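Local structure of acetylxylan esterase A (Aspergillus awamori, 5X6S) at residues Thr15-Tyr20 with Gly89-Ser94; Val35-Cys40 with Ile65-Pro70; Trp76-Gln81 with Ala122-Val127; Thr140-Val145 with Val261-Asp266. The protein removes acetyl side groups from the backbone of acetylated xylans, acting as a secreted serine esterase with an alpha/beta-hydrolase fold. All blocks are in the same frame, centred on the assembly; numbering follows the deposited sequence.

How the contacts relate
Contacts 1 and 2 meet at neighbouring strands 18-23 and 63-68, where Y20 O lies 2.7 Å from Y66 N and G18 O 2.9 Å from S68 N. Contact 3 packs against both through W76, whose ring meets V17 and N91 of contact 1 and I37 and P67 of contact 2. Contact 4, across the chain's centre from contact 1 (centres about 22 Å apart), touches contact 3 where N126 ND2 is 2.8 Å from V145 O. Contacts 2, 3 and 4 lie around S119, the nucleophile by similarity; the side chains of H38, M123 and S143 are about 9, 5 and 6 Å from its side chain. H259 and D202 probably complete its triad.

Contact 1. Residues Thr15-Tyr20 with Gly89-Ser94; sequences TNVGMY and GGNSNS
A direct hydrogen bond, a shared water and a packed valine methyl join the chain leading into strand 18-23 to the start of helix 91-106. The direct bond runs from N91 ND2 to T15 OG1 over 2.9 Å. It is moderately bent, with an N-H...O angle of 141°, but OG1 sits within the amide plane of N91. T15 places its hydroxyl in the crowded position between backbone N and carbonyl carbon (chi1 68°), which turns OG1 to the amide and leaves CG2 beside the backbone of G89 and G90. The other end of the amide is held as well, since N91 OD1 accepts from D77 N.

Water 1 bridges the backbones and a serine. It accepts from T15 N at 3.1 Å and donates to G89 O at 2.8 Å and to S94 OG at 2.6 Å. The S94 hydroxyl also bonds to N13 OD1, so the same serine ties the helix to the residues preceding T15.

Van der Waals packing comes from one branch of V17. Its CG2 methyl lies 3.4 Å from ND2 of the N91 amide and 3.6 Å from the S94 CB methylene, along one turn of the helix, whereas CG1, anti to the backbone N, lies against W76.

Within 89-94, G89 N donates to N93 OD1 on a carbonyl lone pair, 3.0 Å away. G90 is the N-cap residue, and its O accepts the first-turn bond from S94 N at 3.3 Å. The arrangement belongs to the layered alpha/beta-hydrolase sandwich, in which helix 91-106 lies against the sheet that strand 18-23 joins.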
# COMPACT_ATOMS: atom_id res chain seq x y z
N THR A 15 -11.31 20.71 5.32
CA THR A 15 -11.00 21.84 4.47
C THR A 15 -11.89 21.90 3.24
O THR A 15 -11.71 22.75 2.38
CB THR A 15 -9.50 21.90 4.07
OG1 THR A 15 -9.16 20.81 3.20
CG2 THR A 15 -8.59 21.97 5.31
N ASN A 16 -12.88 21.03 3.16
CA ASN A 16 -13.90 21.14 2.13
C ASN A 16 -13.42 21.08 0.67
O ASN A 16 -13.96 21.75 -0.23
CB ASN A 16 -14.77 22.36 2.39
CG ASN A 16 -16.16 22.18 1.84
OD1 ASN A 16 -16.74 21.06 1.89
ND2 ASN A 16 -16.73 23.28 1.35
N VAL A 17 -12.42 20.23 0.44
CA VAL A 17 -11.96 19.97 -0.92
C VAL A 17 -13.10 19.29 -1.72
O VAL A 17 -13.79 18.42 -1.17
CB VAL A 17 -10.69 19.06 -0.89
CG1 VAL A 17 -10.10 18.89 -2.26
CG2 VAL A 17 -9.68 19.62 0.09
N GLY A 18 -13.28 19.65 -3.00
CA GLY A 18 -14.26 18.93 -3.86
C GLY A 18 -13.70 17.63 -4.44
O GLY A 18 -12.49 17.54 -4.67
N MET A 19 -14.55 16.65 -4.69
CA MET A 19 -14.14 15.42 -5.30
C MET A 19 -14.98 15.15 -6.53
O MET A 19 -16.21 15.11 -6.42
CB MET A 19 -14.28 14.25 -4.33
CG MET A 19 -13.97 12.93 -4.96
SD MET A 19 -14.13 11.56 -3.83
CE MET A 19 -13.90 10.16 -4.92
N TYR A 20 -14.34 15.00 -7.67
CA TYR A 20 -15.02 14.60 -8.91
C TYR A 20 -14.33 13.39 -9.46
O TYR A 20 -13.09 13.33 -9.47
CB TYR A 20 -15.05 15.71 -9.95
CG TYR A 20 -15.74 16.98 -9.47
CD1 TYR A 20 -15.09 17.87 -8.65
CD2 TYR A 20 -17.04 17.25 -9.80
CE1 TYR A 20 -15.68 19.06 -8.22
CE2 TYR A 20 -17.67 18.43 -9.38
CZ TYR A 20 -16.97 19.32 -8.59
OH TYR A 20 -17.58 20.45 -8.11
N GLY A 89 -4.96 16.51 8.42
CA GLY A 89 -6.31 17.08 8.20
C GLY A 89 -6.39 18.14 7.12
O GLY A 89 -7.46 18.72 6.90
N GLY A 90 -5.27 18.42 6.45
CA GLY A 90 -5.25 19.43 5.39
C GLY A 90 -5.77 18.90 4.06
O GLY A 90 -6.25 17.75 4.01
N ASN A 91 -5.69 19.71 2.99
CA ASN A 91 -6.11 19.32 1.67
C ASN A 91 -5.59 17.94 1.29
O ASN A 91 -6.29 17.14 0.73
CB ASN A 91 -5.60 20.25 0.56
CG ASN A 91 -6.27 21.62 0.48
OD1 ASN A 91 -5.82 22.43 -0.25
ND2 ASN A 91 -7.33 21.85 1.21
N SER A 92 -4.33 17.70 1.60
CA SER A 92 -3.72 16.42 1.25
C SER A 92 -4.43 15.19 1.85
O SER A 92 -4.59 14.13 1.18
CB SER A 92 -2.24 16.45 1.59
OG SER A 92 -2.03 16.83 2.94
N ASN A 93 -4.85 15.33 3.10
CA ASN A 93 -5.63 14.34 3.82
C ASN A 93 -6.97 14.07 3.11
O ASN A 93 -7.38 12.96 2.96
CB ASN A 93 -5.85 14.79 5.26
CG ASN A 93 -6.05 13.65 6.26
OD1 ASN A 93 -5.73 13.80 7.42
ND2 ASN A 93 -6.54 12.53 5.81
N SER A 94 -7.62 15.13 2.66
CA SER A 94 -8.82 14.99 1.90
C SER A 94 -8.63 14.17 0.64
O SER A 94 -9.42 13.27 0.37
CB SER A 94 -9.37 16.39 1.57
OG SER A 94 -9.88 17.00 2.75
O HOH W 1 -9.23 18.56 4.70

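Contact 2. Residues Val35-Cys40 with Ile65-Pro70; sequences VAIHYC and IYPSSP
Two parallel neighbours of the central alpha/beta-hydrolase sheet, strands 33-37 and 63-68, splay apart here at 35° between short axes. Between 35-40 and 65-70 one ladder bond forms, following that of I65 with V34: A36 N donates to I65 O at 2.9 Å, nearly straight (171°) and almost along the C=O axis. The next rung is lost because P67 has no N-H; its CD lies 3.4 Å from A36 O. Water 2 takes over, donating to A36 O and P67 O, each at 2.7 Å, and accepting weakly from H38 N.

Beyond the strand ends the H38 imidazole spans the gap. CG occupies the crowded position between backbone N and carbonyl carbon (chi1 72°), turning the ring edge to 65-70. NE2 accepts from S69 N at 3.0 Å, close to the ring plane, while ND1 donates to Y39 O at 2.8 Å, consistent with a neutral ring protonated on ND1.

On one face of the sheet V35 CG1 meets P67 CG at 3.8 Å, and helix 91-106 covers this pair, V99 against V35, I95 and M98 against P67. A36 CB touches the Y66 ring on the other side, where helix 53-60 covers both residues, and strand 113-118 pairs with the far edge of strand 33-37.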
# COMPACT_ATOMS: atom_id res chain seq x y z
N VAL A 35 -5.11 9.90 -9.90
CA VAL A 35 -5.52 11.12 -9.27
C VAL A 35 -4.83 12.25 -10.07
O VAL A 35 -3.59 12.26 -10.18
CB VAL A 35 -5.13 11.20 -7.75
CG1 VAL A 35 -5.58 12.49 -7.12
CG2 VAL A 35 -5.61 10.00 -6.93
N ALA A 36 -5.63 13.15 -10.64
CA ALA A 36 -5.15 14.20 -11.53
C ALA A 36 -5.47 15.56 -10.90
O ALA A 36 -6.66 15.94 -10.74
CB ALA A 36 -5.79 14.05 -12.92
N ILE A 37 -4.42 16.31 -10.52
CA ILE A 37 -4.56 17.45 -9.63
C ILE A 37 -4.28 18.78 -10.34
O ILE A 37 -3.18 18.98 -10.90
CB ILE A 37 -3.64 17.33 -8.40
CG1 ILE A 37 -3.79 15.94 -7.74
CG2 ILE A 37 -3.90 18.50 -7.43
CD1 ILE A 37 -2.84 15.69 -6.54
N HIS A 38 -5.29 19.66 -10.34
CA HIS A 38 -5.33 20.81 -11.18
C HIS A 38 -4.39 21.96 -10.70
O HIS A 38 -3.92 21.94 -9.56
CB HIS A 38 -6.76 21.33 -11.28
CG HIS A 38 -7.27 21.98 -10.04
ND1 HIS A 38 -6.91 23.26 -9.66
CD2 HIS A 38 -8.13 21.53 -9.10
CE1 HIS A 38 -7.52 23.58 -8.53
NE2 HIS A 38 -8.28 22.54 -8.16
N TYR A 39 -4.14 22.92 -11.59
CA TYR A 39 -3.29 24.12 -11.39
C TYR A 39 -4.06 25.30 -10.75
O TYR A 39 -5.29 25.27 -10.66
CB TYR A 39 -2.67 24.52 -12.75
CG TYR A 39 -3.66 24.41 -13.89
CD1 TYR A 39 -4.74 25.31 -14.00
CD2 TYR A 39 -3.61 23.35 -14.78
CE1 TYR A 39 -5.69 25.18 -15.02
CE2 TYR A 39 -4.54 23.19 -15.80
CZ TYR A 39 -5.59 24.12 -15.91
OH TYR A 39 -6.51 23.97 -16.90
N CYS A 40 -3.38 26.34 -10.29
CA CYS A 40 -4.08 27.55 -9.79
C CYS A 40 -5.03 28.09 -10.82
O CYS A 40 -4.78 27.92 -12.00
CB CYS A 40 -3.12 28.68 -9.43
SG CYS A 40 -1.95 28.36 -8.08
N ILE A 65 -9.67 10.46 -10.52
CA ILE A 65 -10.16 11.32 -9.44
C ILE A 65 -9.59 12.70 -9.67
O ILE A 65 -8.39 12.82 -9.87
CB ILE A 65 -9.73 10.86 -8.02
CG1 ILE A 65 -10.33 9.49 -7.70
CG2 ILE A 65 -10.15 11.92 -6.98
CD1 ILE A 65 -9.69 8.84 -6.44
N TYR A 66 -10.45 13.72 -9.65
CA TYR A 66 -10.04 15.10 -9.90
C TYR A 66 -10.39 15.89 -8.66
O TYR A 66 -11.54 16.34 -8.52
CB TYR A 66 -10.78 15.68 -11.16
CG TYR A 66 -10.58 14.92 -12.45
CD1 TYR A 66 -9.48 15.18 -13.30
CD2 TYR A 66 -11.50 13.96 -12.86
CE1 TYR A 66 -9.31 14.52 -14.51
CE2 TYR A 66 -11.33 13.28 -14.07
CZ TYR A 66 -10.25 13.52 -14.87
OH TYR A 66 -10.12 12.81 -16.03
N PRO A 67 -9.43 16.06 -7.73
CA PRO A 67 -9.72 16.88 -6.54
C PRO A 67 -9.88 18.33 -6.97
O PRO A 67 -9.37 18.70 -8.00
CB PRO A 67 -8.45 16.73 -5.67
CG PRO A 67 -7.79 15.44 -6.17
CD PRO A 67 -8.05 15.53 -7.68
N SER A 68 -10.64 19.11 -6.18
CA SER A 68 -10.96 20.49 -6.56
C SER A 68 -10.71 21.44 -5.39
O SER A 68 -11.33 21.32 -4.34
CB SER A 68 -12.41 20.60 -7.00
OG SER A 68 -12.52 21.60 -7.94
N SER A 69 -9.81 22.37 -5.58
CA SER A 69 -9.38 23.26 -4.50
C SER A 69 -10.56 24.05 -3.95
O SER A 69 -11.41 24.53 -4.72
CB SER A 69 -8.31 24.23 -4.95
OG SER A 69 -8.00 25.10 -3.88
N PRO A 70 -10.63 24.15 -2.61
CA PRO A 70 -11.69 24.93 -2.00
C PRO A 70 -11.37 26.43 -1.94
O PRO A 70 -12.24 27.21 -1.49
CB PRO A 70 -11.74 24.40 -0.57
CG PRO A 70 -10.29 24.03 -0.29
CD PRO A 70 -9.76 23.50 -1.60
O HOH W 2 -7.87 18.25 -10.14

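Contact 3. Residues Trp76-Gln81 with Ala122-Val127; sequences WDVSSQ and AMMTNV
The irregular chain 76-81 passes one side of helix 120-131, coming nearest at V78 and M124, whose CA atoms are 6.0 Å apart. V78 fills the interface with both methyls. CG1, anti to the carbonyl carbon (chi1 -70°), rests on the helix backbone at M124 CA, 3.6 Å away, and also reaches V127 CG2 at 3.9 Å; CG2 lies in the crowded position and meets M123 SD at 3.9 Å. M123 offers this sulfur in passing, for its extended chain carries the methyl away from the loop.

M124 does the reverse. Its CG is anti to the backbone N, but the chain then bends at chi2 (55°) and chi3 (86°), folding CE back over the loop, where it is 3.3 Å from D77 O and 4.1 Å from W76 CE3. The indole crosses M124 at about a right angle and continues toward I37 of the sheet.

D77 turns the other way and ties the loop to itself in an Asx turn. OD1 accepts from S79 N above the carboxylate plane and from S80 N on its syn lone pair, both at 3.1 Å. OD2 accepts from S80 OG at 2.6 Å. D158 N also bonds to OD1.

No hydrogen bond crosses the interface, so loop and helix are held by apolar contact. The buried carboxylate is instead surrounded by donors from loops, which would probably stabilise its ionised form.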
# COMPACT_ATOMS: atom_id res chain seq x y z
N TRP A 76 -3.62 25.05 -4.56
CA TRP A 76 -3.62 24.08 -3.46
C TRP A 76 -2.89 24.53 -2.20
O TRP A 76 -1.88 25.18 -2.28
CB TRP A 76 -3.04 22.75 -3.96
CG TRP A 76 -3.99 22.09 -4.94
CD1 TRP A 76 -3.93 22.14 -6.32
CD2 TRP A 76 -5.21 21.40 -4.61
NE1 TRP A 76 -5.05 21.48 -6.85
CE2 TRP A 76 -5.84 21.03 -5.83
CE3 TRP A 76 -5.83 21.07 -3.39
CZ2 TRP A 76 -7.02 20.30 -5.87
CZ3 TRP A 76 -7.01 20.33 -3.42
CH2 TRP A 76 -7.60 19.97 -4.67
N ASP A 77 -3.42 24.16 -1.02
CA ASP A 77 -2.64 24.29 0.22
C ASP A 77 -1.51 23.26 0.22
O ASP A 77 -1.73 22.04 0.40
CB ASP A 77 -3.53 24.13 1.47
CG ASP A 77 -2.74 24.28 2.76
OD1 ASP A 77 -1.60 24.84 2.71
OD2 ASP A 77 -3.25 23.80 3.82
N VAL A 78 -0.31 23.76 -0.03
CA VAL A 78 0.93 22.98 0.06
C VAL A 78 1.93 23.65 1.08
O VAL A 78 3.17 23.42 1.04
CB VAL A 78 1.56 22.71 -1.32
CG1 VAL A 78 0.69 21.72 -2.11
CG2 VAL A 78 1.76 24.03 -2.10
N SER A 79 1.34 24.42 2.01
CA SER A 79 2.10 25.25 2.96
C SER A 79 1.85 25.02 4.44
O SER A 79 2.75 25.20 5.25
CB SER A 79 1.89 26.72 2.62
OG SER A 79 0.55 27.13 2.75
N SER A 80 0.62 24.66 4.81
CA SER A 80 0.24 24.52 6.21
C SER A 80 0.85 23.26 6.83
O SER A 80 1.15 22.28 6.13
CB SER A 80 -1.28 24.51 6.36
OG SER A 80 -1.79 23.22 5.92
N GLN A 81 0.99 23.23 8.16
CA GLN A 81 1.39 22.00 8.84
C GLN A 81 0.33 20.88 8.61
O GLN A 81 0.66 19.73 8.47
CB GLN A 81 1.54 22.26 10.35
CG GLN A 81 2.75 23.12 10.70
CD GLN A 81 4.01 22.53 10.13
OE1 GLN A 81 4.53 23.01 9.12
NE2 GLN A 81 4.47 21.42 10.71
N ALA A 122 1.09 19.97 -9.32
CA ALA A 122 2.36 19.23 -9.26
C ALA A 122 3.03 19.41 -7.89
O ALA A 122 3.66 18.45 -7.38
CB ALA A 122 3.29 19.63 -10.37
N MET A 123 2.93 20.60 -7.32
CA MET A 123 3.38 20.81 -5.93
C MET A 123 2.65 19.83 -4.98
O MET A 123 3.26 19.17 -4.14
CB MET A 123 3.12 22.20 -5.47
CG MET A 123 3.74 23.31 -6.33
SD MET A 123 3.43 24.87 -5.53
CE MET A 123 3.42 26.01 -6.90
N MET A 124 1.34 19.75 -5.15
CA MET A 124 0.51 18.85 -4.33
C MET A 124 0.85 17.39 -4.63
O MET A 124 0.84 16.54 -3.72
CB MET A 124 -0.97 19.16 -4.54
CG MET A 124 -1.91 18.20 -3.77
SD MET A 124 -1.60 18.11 -2.01
CE MET A 124 -2.58 19.49 -1.46
N THR A 125 1.25 17.09 -5.87
CA THR A 125 1.66 15.73 -6.16
C THR A 125 2.85 15.31 -5.28
O THR A 125 2.86 14.20 -4.72
CB THR A 125 1.94 15.54 -7.69
OG1 THR A 125 0.71 15.73 -8.38
CG2 THR A 125 2.43 14.16 -8.02
N ASN A 126 3.84 16.17 -5.16
CA ASN A 126 4.99 15.90 -4.32
C ASN A 126 4.56 15.77 -2.89
O ASN A 126 5.01 14.91 -2.22
CB ASN A 126 6.08 16.93 -4.43
CG ASN A 126 6.91 16.75 -5.69
OD1 ASN A 126 7.32 15.68 -6.06
ND2 ASN A 126 7.07 17.82 -6.37
N VAL A 127 3.67 16.62 -2.46
CA VAL A 127 3.15 16.58 -1.07
C VAL A 127 2.43 15.25 -0.79
O VAL A 127 2.64 14.60 0.27
CB VAL A 127 2.28 17.80 -0.74
CG1 VAL A 127 1.56 17.64 0.62
CG2 VAL A 127 3.12 19.08 -0.68

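Contact 4. Residues Thr140-Val145 with Val261-Asp266; sequences TVYSGV and VPIHGD
Y142, the last residue of strand 138-142, reaches along the chain 261-264 with its whole ring. Its CB lies 3.9 Å from V261 O, and the first torsion sets CG beside the backbone N (chi1 -71°), so that the ring leans back over the sheet, against the direction of its own strand. CD1 approaches V261 O to 3.5 Å and has V261 CG1 nearby; one atom further, CE1 meets P262 O. On the CE2 side the neighbour is I263 CG2. I263 CA sits over one ring face, displaced toward the rim and 3.6 Å from Y142 CZ, in a CH-pi contact, and Y197 of the next strand stacks on the ring. At the tip, OH accepts from H264 N at 2.8 Å with an angle of 161°, and it also bonds to D268 OD1, presumably as donor.

In the alpha/beta-hydrolase fold the segment 261-266 follows the loop expected to carry the catalytic histidine, and H264 is the N-cap of the final helix, 265-272. The tyrosine hydroxyl therefore links the sheet to the start of that helix.

H264 is turned so that ND1 donates to P262 O, 2.8 Å away, while NE2 bonds to Q237 OE1. S143 makes the second bond across the contact: OG, beside its own backbone N, accepts from V261 N at 3.0 Å, almost straight at 170°, with V261 CG2 3.7 Å from the same oxygen.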
# COMPACT_ATOMS: atom_id res chain seq x y z
N THR A 140 3.62 11.32 -11.24
CA THR A 140 4.24 12.14 -12.33
C THR A 140 4.00 13.59 -12.00
O THR A 140 2.84 14.01 -11.82
CB THR A 140 3.72 11.73 -13.76
OG1 THR A 140 4.09 10.37 -14.05
CG2 THR A 140 4.30 12.64 -14.87
N VAL A 141 5.06 14.38 -11.95
CA VAL A 141 5.04 15.77 -11.56
C VAL A 141 5.32 16.64 -12.79
O VAL A 141 6.42 16.54 -13.40
CB VAL A 141 6.07 16.05 -10.42
CG1 VAL A 141 6.14 17.48 -10.00
CG2 VAL A 141 5.80 15.14 -9.21
N TYR A 142 4.33 17.43 -13.19
CA TYR A 142 4.47 18.42 -14.29
C TYR A 142 4.70 19.85 -13.76
O TYR A 142 3.76 20.60 -13.47
CB TYR A 142 3.27 18.38 -15.27
CG TYR A 142 3.24 17.16 -16.11
CD1 TYR A 142 4.13 17.02 -17.20
CD2 TYR A 142 2.36 16.11 -15.85
CE1 TYR A 142 4.14 15.88 -17.96
CE2 TYR A 142 2.38 14.93 -16.66
CZ TYR A 142 3.25 14.86 -17.71
OH TYR A 142 3.31 13.77 -18.52
N SER A 143 5.99 20.23 -13.62
CA SER A 143 6.33 21.63 -13.24
C SER A 143 5.80 22.02 -11.87
O SER A 143 4.87 22.83 -11.74
CB SER A 143 5.85 22.63 -14.29
OG SER A 143 6.24 22.23 -15.61
N GLY A 144 6.37 21.42 -10.83
CA GLY A 144 6.00 21.74 -9.47
C GLY A 144 7.21 22.25 -8.66
O GLY A 144 8.20 22.74 -9.23
N VAL A 145 7.12 22.11 -7.35
CA VAL A 145 8.24 22.37 -6.42
C VAL A 145 8.29 21.20 -5.46
O VAL A 145 7.31 20.46 -5.35
CB VAL A 145 8.14 23.70 -5.66
CG1 VAL A 145 7.95 24.87 -6.61
CG2 VAL A 145 7.05 23.68 -4.60
N VAL A 261 5.27 22.18 -18.45
CA VAL A 261 5.55 21.14 -19.41
C VAL A 261 4.19 20.49 -19.72
O VAL A 261 3.49 20.05 -18.80
CB VAL A 261 6.51 20.06 -18.84
CG1 VAL A 261 6.65 18.90 -19.83
CG2 VAL A 261 7.90 20.65 -18.49
N PRO A 262 3.83 20.44 -21.01
CA PRO A 262 2.51 19.84 -21.36
C PRO A 262 2.47 18.38 -20.93
O PRO A 262 3.47 17.71 -20.98
CB PRO A 262 2.47 19.88 -22.90
CG PRO A 262 3.76 20.52 -23.36
CD PRO A 262 4.59 20.94 -22.17
N ILE A 263 1.29 17.89 -20.55
CA ILE A 263 1.13 16.53 -20.13
C ILE A 263 1.43 15.57 -21.28
O ILE A 263 0.96 15.75 -22.40
CB ILE A 263 -0.34 16.28 -19.69
CG1 ILE A 263 -0.71 17.10 -18.47
CG2 ILE A 263 -0.57 14.79 -19.42
CD1 ILE A 263 -2.20 17.13 -18.20
N HIS A 264 2.23 14.54 -21.02
CA HIS A 264 2.50 13.52 -21.98
C HIS A 264 1.71 12.30 -21.50
O HIS A 264 2.25 11.41 -20.84
CB HIS A 264 4.00 13.20 -22.07
CG HIS A 264 4.82 14.29 -22.70
ND1 HIS A 264 4.79 15.60 -22.27
CD2 HIS A 264 5.66 14.26 -23.76
CE1 HIS A 264 5.59 16.33 -23.03
NE2 HIS A 264 6.13 15.53 -23.94
N GLY A 265 0.43 12.25 -21.86
CA GLY A 265 -0.48 11.20 -21.37
C GLY A 265 -0.04 9.75 -21.68
O GLY A 265 -0.08 8.89 -20.80
N ASP A 266 0.39 9.47 -22.92
CA ASP A 266 0.83 8.12 -23.20
C ASP A 266 2.07 7.74 -22.36
O ASP A 266 2.18 6.61 -21.87
CB ASP A 266 1.14 7.87 -24.69
CG ASP A 266 -0.06 8.20 -25.63
OD1 ASP A 266 -1.20 8.31 -25.20
OD2 ASP A 266 0.20 8.38 -26.83